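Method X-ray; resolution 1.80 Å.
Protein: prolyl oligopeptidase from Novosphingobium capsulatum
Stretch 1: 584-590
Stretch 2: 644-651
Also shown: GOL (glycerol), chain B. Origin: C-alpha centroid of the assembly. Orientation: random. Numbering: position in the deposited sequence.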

# COMPACT_ATOMS: atom_id res chain seq x y z
N VAL A 584 2.53 23.75 -7.39
CA VAL A 584 2.51 24.62 -6.21
C VAL A 584 3.83 25.42 -6.11
O VAL A 584 3.85 26.52 -5.57
CB VAL A 584 2.21 23.86 -4.89
CG1 VAL A 584 0.92 23.14 -5.00
CG2 VAL A 584 3.40 22.90 -4.49
N THR A 585 4.92 24.91 -6.67
CA THR A 585 6.19 25.63 -6.67
C THR A 585 6.08 26.91 -7.55
O THR A 585 6.56 27.95 -7.18
CB THR A 585 7.37 24.73 -7.16
OG1 THR A 585 7.69 23.70 -6.19
CG2 THR A 585 8.63 25.55 -7.30
N ASN A 586 5.43 26.82 -8.71
CA ASN A 586 5.17 28.00 -9.55
C ASN A 586 4.24 28.98 -8.87
O ASN A 586 4.44 30.18 -9.00
CB ASN A 586 4.57 27.60 -10.90
CG ASN A 586 5.57 26.98 -11.82
OD1 ASN A 586 6.77 27.25 -11.69
ND2 ASN A 586 5.12 26.14 -12.73
N GLN A 587 3.19 28.47 -8.20
CA GLN A 587 2.12 29.34 -7.67
C GLN A 587 2.55 30.04 -6.36
O GLN A 587 2.25 31.23 -6.15
CB GLN A 587 0.81 28.54 -7.49
CG GLN A 587 0.27 28.00 -8.79
CD GLN A 587 -1.03 27.17 -8.66
OE1 GLN A 587 -1.57 27.03 -7.57
NE2 GLN A 587 -1.53 26.66 -9.79
N ARG A 588 3.29 29.32 -5.52
CA ARG A 588 3.70 29.84 -4.20
C ARG A 588 5.14 29.51 -3.87
O ARG A 588 5.43 28.86 -2.88
CB ARG A 588 2.77 29.32 -3.11
CG ARG A 588 1.38 29.89 -3.18
CD ARG A 588 1.29 31.38 -2.97
NE ARG A 588 1.95 31.77 -1.73
CZ ARG A 588 1.36 31.66 -0.53
NH1 ARG A 588 0.12 31.25 -0.43
NH2 ARG A 588 2.02 32.01 0.56
N PRO A 589 6.06 29.99 -4.69
CA PRO A 589 7.50 29.74 -4.47
C PRO A 589 7.96 30.30 -3.13
O PRO A 589 8.90 29.75 -2.53
CB PRO A 589 8.18 30.47 -5.63
CG PRO A 589 7.16 31.43 -6.13
CD PRO A 589 5.82 30.81 -5.89
N ASP A 590 7.28 31.33 -2.63
CA ASP A 590 7.60 31.91 -1.31
C ASP A 590 7.29 31.02 -0.13
O ASP A 590 7.83 31.24 0.96
CB ASP A 590 6.84 33.23 -1.10
CG ASP A 590 5.34 33.03 -1.15
OD1 ASP A 590 4.83 32.43 -2.14
OD2 ASP A 590 4.58 33.40 -0.24
N GLY A 644 11.70 36.58 -12.37
CA GLY A 644 11.70 37.69 -11.46
C GLY A 644 11.36 37.35 -10.02
O GLY A 644 11.34 38.22 -9.19
N VAL A 645 11.10 36.07 -9.73
CA VAL A 645 10.61 35.63 -8.44
C VAL A 645 11.62 34.61 -7.93
O VAL A 645 11.99 33.74 -8.69
CB VAL A 645 9.21 34.99 -8.70
CG1 VAL A 645 8.75 34.18 -7.58
CG2 VAL A 645 8.18 36.13 -9.02
N ASP A 646 12.06 34.70 -6.67
CA ASP A 646 12.96 33.69 -6.10
C ASP A 646 12.23 32.35 -5.83
O ASP A 646 11.24 32.28 -5.08
CB ASP A 646 13.61 34.18 -4.80
CG ASP A 646 14.65 35.31 -5.03
OD1 ASP A 646 15.24 35.47 -6.13
OD2 ASP A 646 14.95 36.08 -4.12
N TYR A 647 12.75 31.29 -6.43
CA TYR A 647 12.19 29.96 -6.31
C TYR A 647 12.91 29.23 -5.18
O TYR A 647 14.05 29.53 -4.85
CB TYR A 647 12.36 29.17 -7.63
CG TYR A 647 11.16 29.30 -8.58
CD1 TYR A 647 10.58 30.56 -8.86
CD2 TYR A 647 10.58 28.20 -9.14
CE1 TYR A 647 9.50 30.67 -9.70
CE2 TYR A 647 9.46 28.31 -10.00
CZ TYR A 647 8.97 29.53 -10.29
OH TYR A 647 7.85 29.61 -11.08
N PRO A 648 12.26 28.21 -4.64
CA PRO A 648 12.94 27.32 -3.71
C PRO A 648 14.11 26.60 -4.38
O PRO A 648 14.26 26.58 -5.62
CB PRO A 648 11.86 26.30 -3.34
CG PRO A 648 10.66 26.63 -4.10
CD PRO A 648 10.89 27.78 -4.96
N ALA A 649 14.93 25.99 -3.56
CA ALA A 649 15.89 24.99 -4.07
C ALA A 649 15.05 23.82 -4.58
O ALA A 649 14.10 23.42 -3.92
CB ALA A 649 16.82 24.54 -2.98
N ILE A 650 15.42 23.25 -5.72
CA ILE A 650 14.64 22.21 -6.35
C ILE A 650 15.56 21.13 -6.85
O ILE A 650 16.56 21.43 -7.50
CB ILE A 650 13.82 22.76 -7.55
CG1 ILE A 650 12.84 23.84 -7.12
CG2 ILE A 650 13.08 21.63 -8.27
CD1 ILE A 650 12.16 24.58 -8.27
N LEU A 651 15.25 19.88 -6.50
CA LEU A 651 16.00 18.72 -6.98
C LEU A 651 14.97 17.83 -7.66
O LEU A 651 14.21 17.09 -7.00
CB LEU A 651 16.70 18.00 -5.83
CG LEU A 651 17.58 16.79 -6.15
CD1 LEU A 651 18.68 17.21 -7.08
CD2 LEU A 651 18.09 16.18 -4.86
C1 GOL B . 10.87 30.70 -0.32
O1 GOL B . 10.74 32.04 0.09
C2 GOL B . 11.98 30.57 -1.36
O2 GOL B . 12.67 29.38 -1.04
C3 GOL B . 12.97 31.75 -1.31
O3 GOL B . 14.20 31.38 -1.90

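The contact between the two stretches is small, burying 315 Å² summed over both sides, and it is mainly apolar, with a single direct hydrogen bond. The last turn of a helix, and the loop that follows it, pack against an extended segment that leads into a strand. The nearest CA atoms across the contact are those of Pro-589 and Tyr-647, 5.0 Å apart.

The polar link joins two side chains. Tyr-647 OH donates a hydrogen bond to Asn-586 OD1 over 2.7 Å, and the acceptor lies at the ring edge, near the ring plane, as suits a phenol hydroxyl. The CA-to-CB bond of Asn-586 points away overall, although CB still touches the second stretch, but with chi1 in the m rotamer its amide end comes nearer to the second stretch, bringing OD1 within reach of the tyrosine hydroxyl. Both residues are buried, and the bond gives Asn-586 OD1 a partner there; Tyr-647 OH has a further hydrogen bond elsewhere in the structure, as does Asn-586 ND2.

Apolar packing centres on Pro-589, which has the largest area covered by the opposing stretch. Its CG lies 3.5 Å from Val-645 CG1, while its CB sits 4.0 Å from Tyr-647 CD1 and 3.9 Å from Pro-648 CD. The proline CB thus covers one face of the tyrosine ring, and Thr-585 O lies over the same face. The compact pyrrolidine ring offers carbon atoms to several neighbours at once without bringing in a polar group to be satisfied. The same CB also approaches the backbone, 3.6 Å from Asp-646 O, whereas the carboxylate of Asp-646 leads away to an exposed position.

Thr-585 makes a second apolar patch through its methyl group. Its CG2 is 3.8 Å from Tyr-647 CD2, 3.9 Å from Pro-648 CD and 3.8 Å from Ile-650 CD1. Threonine fits this buried site on both counts: the methyl packs against carbon, while OG1 is hydrogen-bonded elsewhere in the structure.

An ionic interaction lies within the first stretch, apart from the interface. Arg-588, the first residue to leave helical phi/psi, retains a backbone bond from its N to Val-584 O (2.9 Å). Its CA-to-CB bond points away from the second stretch, and its guanidinium group forms a salt bridge with Asp-590: NE to OD1 and NH2 to OD2 are both 3.0 Å, tying together the residues that flank Pro-589.

A glycerol, probably from the crystallisation liquor, touches both stretches. Its O1 donates to Asp-590 O at 3.1 Å, and its O3 donates weakly to Tyr-647 O at 3.5 Å.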